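PDB 4OD6: endonuclease MutS2, which probably senses and splits collided ribosomes and has endonuclease activity, represented here by its Smr domain alone. Local coordinates for residues V25-R36 / L58-V68. Numbering follows the deposited sequence.
Sequences VEELRAAIAEAR and LRDYLKTDKNV
Helices 25-36 and 58-62 run in roughly the same direction at -42°, their axes no nearer than 10.6 Å, and bring Val25 beside Leu58 and, past the second helix, Arg36 beside Asn67. They belong to the alpha/beta fold of the Smr domain, in which both helices pack on a mixed four-stranded sheet. The apolar half illustrates how branched tips fill such a seam: Leu28 CD2 sits between the CD2 methyls of Leu58 and Leu62, while Leu28 also reaches Val45 of strand 43-46. Ile32 CD1 then meets Leu62 CD2 at 3.6 Å. With CG1 anti to the backbone N (chi1 167°), Val25 lays that methyl over one face of the Tyr61 ring, a CH-pi contact 4.0 Å from CG1 to the centroid.

Beyond the second helix, the polar half joins helix to turn. Asp65 OD1 accepts from Asn67 N at 2.8 Å, closing an Asx turn that holds Asn67 towards helix 25-36. Asn67 CB packs on Ile32 CG2 at 3.5 Å. A water donates to both Arg29 O and Asp65 OD2 and accepts from Asn67 ND2, tying the helix backbone to both ends of the Asx turn. The amide oxygen is gripped twice: Lys66 NZ comes tilted from the carbonyl plane, whereas Arg36 NH1, 2.9 Å from Asn67 OD1, lies in that plane on a lone pair.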
ATOM      1  N   VAL A  25      -3.342  -8.243  -2.258  1.00  5.61           N
ATOM      2  CA  VAL A  25      -3.837  -8.070  -0.896  1.00  6.46           C
ATOM      3  C   VAL A  25      -3.004  -8.899   0.062  1.00  6.38           C
ATOM      4  O   VAL A  25      -2.620  -8.405   1.094  1.00  5.85           O
ATOM      5  CB  VAL A  25      -5.342  -8.432  -0.798  1.00  6.95           C
ATOM      6  CG1 VAL A  25      -5.779  -8.569   0.648  1.00  7.97           C
ATOM      7  CG2 VAL A  25      -6.181  -7.399  -1.521  1.00  6.81           C
ATOM      8  N   GLU A  26      -2.706 -10.135  -0.285  1.00  6.15           N
ATOM      9  CA  GLU A  26      -1.912 -10.975   0.609  1.00  7.86           C
ATOM     10  C   GLU A  26      -0.527 -10.351   0.902  1.00  6.18           C
ATOM     11  O   GLU A  26      -0.046 -10.321   2.027  1.00  5.87           O
ATOM     12  CB  GLU A  26      -1.694 -12.349  -0.036  1.00 11.20           C
ATOM     13  CG  GLU A  26      -0.782 -13.272   0.759  1.00 15.56           C
ATOM     14  CD  GLU A  26      -0.333 -14.486  -0.010  1.00 21.46           C
ATOM     15  OE1 GLU A  26      -0.832 -14.754  -1.121  1.00 24.86           O
ATOM     16  OE2 GLU A  26       0.567 -15.142   0.497  1.00 23.17           O
ATOM     17  N   GLU A  27       0.121  -9.859  -0.133  1.00  6.07           N
ATOM     18  CA  GLU A  27       1.416  -9.210   0.019  1.00  5.71           C
ATOM     19  C   GLU A  27       1.322  -7.931   0.844  1.00  5.26           C
ATOM     20  O   GLU A  27       2.151  -7.677   1.673  1.00  5.17           O
ATOM     21  CB  GLU A  27       2.057  -8.943  -1.338  1.00  5.96           C
ATOM     22  CG  GLU A  27       2.451 -10.201  -2.110  1.00 11.40           C
ATOM     23  CD  GLU A  27       3.334 -11.158  -1.332  1.00 14.87           C
ATOM     24  OE1 GLU A  27       4.306 -10.655  -0.797  1.00 15.11           O
ATOM     25  OE2 GLU A  27       2.982 -12.343  -1.292  1.00 17.81           O
ATOM     26  N   LEU A  28       0.288  -7.147   0.581  1.00  5.19           N
ATOM     27  CA  LEU A  28       0.109  -5.909   1.316  1.00  4.61           C
ATOM     28  C   LEU A  28      -0.119  -6.187   2.806  1.00  4.36           C
ATOM     29  O   LEU A  28       0.471  -5.550   3.658  1.00  4.36           O
ATOM     30  CB  LEU A  28      -1.049  -5.101   0.720  1.00  5.03           C
ATOM     31  CG  LEU A  28      -1.395  -3.797   1.441  1.00  5.20           C
ATOM     32  CD1 LEU A  28      -0.185  -2.876   1.524  1.00  6.55           C
ATOM     33  CD2 LEU A  28      -2.553  -3.095   0.738  1.00  7.09           C
ATOM     34  N   ARG A  29      -0.949  -7.171   3.099  1.00  4.73           N
ATOM     35  CA  ARG A  29      -1.249  -7.525   4.480  1.00  5.48           C
ATOM     36  C   ARG A  29       0.030  -7.972   5.204  1.00  4.31           C
ATOM     37  O   ARG A  29       0.265  -7.563   6.317  1.00  5.33           O
ATOM     38  CB  ARG A  29      -2.320  -8.625   4.488  1.00  6.04           C
ATOM     39  CG  ARG A  29      -2.669  -9.141   5.859  1.00  7.05           C
ATOM     40  CD  ARG A  29      -3.833 -10.095   5.735  1.00  9.75           C
ATOM     41  NE  ARG A  29      -4.267 -10.584   7.014  1.00 12.70           N
ATOM     42  CZ  ARG A  29      -4.819  -9.848   7.942  1.00 17.34           C
ATOM     43  NH1 ARG A  29      -5.110  -8.569   7.716  1.00 17.99           N
ATOM     44  NH2 ARG A  29      -5.182 -10.425   9.071  1.00 21.00           N
ATOM     45  N   ALA A  30       0.852  -8.802   4.559  1.00  4.79           N
ATOM     46  CA  ALA A  30       2.135  -9.252   5.134  1.00  5.35           C
ATOM     47  C   ALA A  30       3.093  -8.097   5.336  1.00  4.51           C
ATOM     48  O   ALA A  30       3.762  -8.014   6.318  1.00  5.00           O
ATOM     49  CB  ALA A  30       2.760 -10.314   4.219  1.00  6.58           C
ATOM     50  N   ALA A  31       3.155  -7.200   4.364  1.00  4.30           N
ATOM     51  CA  ALA A  31       4.059  -6.056   4.448  1.00  4.51           C
ATOM     52  C   ALA A  31       3.686  -5.149   5.577  1.00  4.24           C
ATOM     53  O   ALA A  31       4.545  -4.604   6.234  1.00  4.77           O
ATOM     54  CB  ALA A  31       4.113  -5.298   3.131  1.00  5.31           C
ATOM     55  N   ILE A  32       2.399  -4.905   5.760  1.00  4.59           N
ATOM     56  CA  ILE A  32       1.928  -4.044   6.828  1.00  5.54           C
ATOM     57  C   ILE A  32       2.206  -4.673   8.177  1.00  5.61           C
ATOM     58  O   ILE A  32       2.636  -4.003   9.072  1.00  5.40           O
ATOM     59  CB  ILE A  32       0.431  -3.711   6.661  1.00  5.69           C
ATOM     60  CG1 ILE A  32       0.247  -2.843   5.428  1.00  5.89           C
ATOM     61  CG2 ILE A  32      -0.127  -3.033   7.900  1.00  6.39           C
ATOM     62  CD1 ILE A  32      -1.200  -2.618   5.036  1.00  6.28           C
ATOM     63  N   ALA A  33       1.985  -5.965   8.308  1.00  5.10           N
ATOM     64  CA  ALA A  33       2.239  -6.664   9.580  1.00  6.01           C
ATOM     65  C   ALA A  33       3.727  -6.561   9.912  1.00  5.65           C
ATOM     66  O   ALA A  33       4.115  -6.341  11.029  1.00  6.29           O
ATOM     67  CB  ALA A  33       1.788  -8.129   9.488  1.00  7.49           C
ATOM     68  N   GLU A  34       4.562  -6.712   8.905  1.00  5.02           N
ATOM     69  CA  GLU A  34       5.995  -6.611   9.094  1.00  5.23           C
ATOM     70  C   GLU A  34       6.370  -5.216   9.541  1.00  5.20           C
ATOM     71  O   GLU A  34       7.109  -5.054  10.484  1.00  5.48           O
ATOM     72  CB  GLU A  34       6.738  -6.975   7.799  1.00  6.02           C
ATOM     73  CG  GLU A  34       8.250  -6.777   7.838  1.00  8.28           C
ATOM     74  CD  GLU A  34       8.879  -6.865   6.459  1.00 10.55           C
ATOM     75  OE1 GLU A  34       8.824  -5.891   5.734  1.00 13.27           O
ATOM     76  OE2 GLU A  34       9.413  -7.908   6.134  1.00  9.52           O
ATOM     77  N   ALA A  35       5.819  -4.205   8.872  1.00  5.59           N
ATOM     78  CA  ALA A  35       6.102  -2.816   9.207  1.00  6.15           C
ATOM     79  C   ALA A  35       5.676  -2.476  10.655  1.00  6.08           C
ATOM     80  O   ALA A  35       6.393  -1.766  11.346  1.00  7.47           O
ATOM     81  CB  ALA A  35       5.440  -1.865   8.219  1.00  6.94           C
ATOM     82  N   ARG A  36       4.526  -2.983  11.077  1.00  6.72           N
ATOM     83  CA  ARG A  36       4.036  -2.753  12.424  1.00  7.39           C
ATOM     84  C   ARG A  36       5.036  -3.371  13.407  1.00  7.44           C
ATOM     85  O   ARG A  36       5.422  -2.733  14.368  1.00  8.79           O
ATOM     86  CB  ARG A  36       2.648  -3.373  12.614  1.00  8.66           C
ATOM     87  CG  ARG A  36       1.980  -3.213  13.994  1.00 10.93           C
ATOM     88  CD  ARG A  36       1.180  -1.929  14.033  1.00 10.10           C
ATOM     89  NE  ARG A  36       0.805  -1.482  15.383  1.00  9.88           N
ATOM     90  CZ  ARG A  36      -0.334  -1.784  15.996  1.00 10.51           C
ATOM     91  NH1 ARG A  36      -1.201  -2.600  15.464  1.00 10.25           N
ATOM     92  NH2 ARG A  36      -0.551  -1.294  17.203  1.00 12.19           N
ATOM     93  N   LEU A  58      -7.125  -2.656  -3.110  1.00  7.16           N
ATOM     94  CA  LEU A  58      -6.153  -2.483  -2.022  1.00  7.27           C
ATOM     95  C   LEU A  58      -6.757  -1.319  -1.110  1.00  7.41           C
ATOM     96  O   LEU A  58      -6.659  -1.477   0.083  1.00  7.64           O
ATOM     97  CB  LEU A  58      -4.789  -2.064  -2.516  1.00  6.74           C
ATOM     98  CG  LEU A  58      -4.174  -3.191  -3.343  1.00  6.42           C
ATOM     99  CD1 LEU A  58      -2.906  -2.720  -4.061  1.00  6.80           C
ATOM    100  CD2 LEU A  58      -3.888  -4.406  -2.496  1.00  7.61           C
ATOM    101  N   ARG A  59      -7.344  -0.168  -1.537  0.60  8.01           N
ATOM    102  CA  ARG A  59      -7.888   0.837  -0.651  0.60  8.60           C
ATOM    103  C   ARG A  59      -9.013   0.248   0.142  0.60  8.92           C
ATOM    104  O   ARG A  59      -9.243   0.531   1.284  0.60  9.28           O
ATOM    105  CB  ARG A  59      -8.339   2.041  -1.437  0.60  9.95           C
ATOM    106  CG  ARG A  59      -7.197   2.871  -2.015  0.60 11.74           C
ATOM    107  CD  ARG A  59      -7.701   3.927  -2.959  0.60 13.25           C
ATOM    108  NE  ARG A  59      -8.718   4.740  -2.332  0.60 15.36           N
ATOM    109  CZ  ARG A  59      -8.465   5.817  -1.621  0.60 16.70           C
ATOM    110  NH1 ARG A  59      -7.216   6.218  -1.446  0.60 17.36           N
ATOM    111  NH2 ARG A  59      -9.471   6.468  -1.064  0.60 17.54           N
ATOM    112  N   ASP A  60      -9.784  -0.600  -0.535  1.00  9.63           N
ATOM    113  CA  ASP A  60     -10.917  -1.245   0.132  1.00 11.23           C
ATOM    114  C   ASP A  60     -10.450  -2.143   1.273  1.00  9.41           C
ATOM    115  O   ASP A  60     -11.046  -2.156   2.351  1.00 11.02           O
ATOM    116  CB  ASP A  60     -11.728  -2.066  -0.873  1.00 14.72           C
ATOM    117  CG  ASP A  60     -12.851  -2.846  -0.218  1.00 21.89           C
ATOM    118  OD1 ASP A  60     -13.894  -2.238   0.091  1.00 21.07           O
ATOM    119  OD2 ASP A  60     -12.692  -4.068  -0.015  1.00 26.55           O
ATOM    120  N   TYR A  61      -9.376  -2.887   1.036  1.00  8.20           N
ATOM    121  CA  TYR A  61      -8.791  -3.727   2.072  1.00  7.88           C
ATOM    122  C   TYR A  61      -8.215  -2.877   3.210  1.00  7.91           C
ATOM    123  O   TYR A  61      -8.361  -3.214   4.383  1.00  8.42           O
ATOM    124  CB  TYR A  61      -7.698  -4.641   1.479  1.00  7.99           C
ATOM    125  CG  TYR A  61      -6.780  -5.238   2.528  1.00  7.81           C
ATOM    126  CD1 TYR A  61      -7.130  -6.391   3.210  1.00  8.68           C
ATOM    127  CD2 TYR A  61      -5.603  -4.597   2.884  1.00  8.35           C
ATOM    128  CE1 TYR A  61      -6.311  -6.916   4.189  1.00  8.26           C
ATOM    129  CE2 TYR A  61      -4.777  -5.112   3.859  1.00  7.87           C
ATOM    130  CZ  TYR A  61      -5.136  -6.271   4.510  1.00  8.40           C
ATOM    131  OH  TYR A  61      -4.317  -6.787   5.483  1.00 10.05           O
ATOM    132  N   LEU A  62      -7.539  -1.795   2.848  1.00  8.17           N
ATOM    133  CA  LEU A  62      -6.770  -1.006   3.819  1.00  8.09           C
ATOM    134  C   LEU A  62      -7.823  -0.416   4.880  1.00  9.01           C
ATOM    135  O   LEU A  62      -7.382  -0.108   6.012  1.00  9.36           O
ATOM    136  CB  LEU A  62      -6.082   0.147   3.163  1.00  7.93           C
ATOM    137  CG  LEU A  62      -4.781  -0.264   2.495  1.00  6.95           C
ATOM    138  CD1 LEU A  62      -4.252   0.792   1.537  1.00  6.90           C
ATOM    139  CD2 LEU A  62      -3.765  -0.650   3.555  1.00  6.79           C
ATOM    140  N   LYS A  63      -9.130  -0.102   4.562  0.60  8.95           N
ATOM    141  CA  LYS A  63     -10.060   0.588   5.417  0.60 11.07           C
ATOM    142  C   LYS A  63     -10.239  -0.218   6.660  0.60 10.21           C
ATOM    143  O   LYS A  63     -10.729   0.220   7.667  0.60 10.75           O
ATOM    144  CB  LYS A  63     -11.433   0.769   4.720  0.60 14.58           C
ATOM    145  CG  LYS A  63     -11.498   1.710   3.503  0.60 18.48           C
ATOM    146  CD  LYS A  63     -12.353   1.222   2.323  0.60 21.31           C
ATOM    147  CE  LYS A  63     -12.360   2.157   1.084  0.60 20.81           C
ATOM    148  NZ  LYS A  63     -12.974   1.641  -0.205  0.60 18.02           N
ATOM    149  N   THR A  64      -9.987  -1.532   6.566  1.00 10.07           N
ATOM    150  CA  THR A  64     -10.171  -2.404   7.779  1.00 11.75           C
ATOM    151  C   THR A  64      -8.948  -3.182   8.336  1.00  9.39           C
ATOM    152  O   THR A  64      -9.066  -3.972   9.266  1.00  9.81           O
ATOM    153  CB  THR A  64     -11.318  -3.435   7.618  1.00 14.26           C
ATOM    154  OG1 THR A  64     -11.037  -4.308   6.516  1.00 15.05           O
ATOM    155  CG2 THR A  64     -12.659  -2.737   7.416  1.00 14.83           C
ATOM    156  N   ASP A  65      -7.779  -2.964   7.762  1.00  8.29           N
ATOM    157  CA  ASP A  65      -6.584  -3.646   8.191  1.00  7.66           C
ATOM    158  C   ASP A  65      -6.310  -3.137   9.696  1.00  6.75           C
ATOM    159  O   ASP A  65      -6.180  -1.927   9.897  1.00  7.47           O
ATOM    160  CB  ASP A  65      -5.394  -3.387   7.272  1.00  7.60           C
ATOM    161  CG  ASP A  65      -4.068  -4.034   7.773  1.00  8.03           C
ATOM    162  OD1 ASP A  65      -3.621  -3.737   8.861  1.00  8.12           O
ATOM    163  OD2 ASP A  65      -3.481  -4.827   7.014  1.00  8.91           O
ATOM    164  N   LYS A  66      -6.114  -4.009  10.674  1.00  6.79           N
ATOM    165  CA  LYS A  66      -5.997  -3.597  12.092  1.00  7.77           C
ATOM    166  C   LYS A  66      -4.785  -2.715  12.414  1.00  6.97           C
ATOM    167  O   LYS A  66      -4.674  -2.126  13.470  1.00  9.15           O
ATOM    168  CB  LYS A  66      -5.962  -4.837  13.001  1.00  8.32           C
ATOM    169  CG  LYS A  66      -4.709  -5.677  12.862  1.00  7.61           C
ATOM    170  CD  LYS A  66      -4.756  -6.951  13.693  1.00  9.28           C
ATOM    171  CE  LYS A  66      -3.370  -7.511  13.942  1.00 10.22           C
ATOM    172  NZ  LYS A  66      -2.494  -6.534  14.646  1.00 12.26           N
ATOM    173  N   ASN A  67      -3.826  -2.746  11.513  1.00  7.04           N
ATOM    174  CA  ASN A  67      -2.482  -2.184  11.695  1.00  6.36           C
ATOM    175  C   ASN A  67      -2.310  -0.801  11.068  1.00  6.21           C
ATOM    176  O   ASN A  67      -1.271  -0.162  11.225  1.00  6.58           O
ATOM    177  CB  ASN A  67      -1.426  -3.121  11.101  1.00  6.12           C
ATOM    178  CG  ASN A  67      -1.235  -4.381  11.917  1.00  6.23           C
ATOM    179  OD1 ASN A  67      -1.261  -4.351  13.146  1.00  7.36           O
ATOM    180  ND2 ASN A  67      -1.040  -5.501  11.233  1.00  6.20           N
ATOM    181  N   VAL A  68      -3.329  -0.356  10.347  1.00  6.55           N
ATOM    182  CA  VAL A  68      -3.249   0.864   9.562  1.00  6.68           C
ATOM    183  C   VAL A  68      -3.844   2.057  10.293  1.00  6.86           C
ATOM    184  O   VAL A  68      -4.965   1.978  10.786  1.00  8.68           O
ATOM    185  CB  VAL A  68      -3.965   0.659   8.227  1.00  7.46           C
ATOM    186  CG1 VAL A  68      -4.109   1.957   7.464  1.00  8.60           C
ATOM    187  CG2 VAL A  68      -3.218  -0.374   7.382  1.00  8.44           C
TER
HETATM  188  O   HOH W   1      -1.549  -6.267   8.315  1.00  7.51           O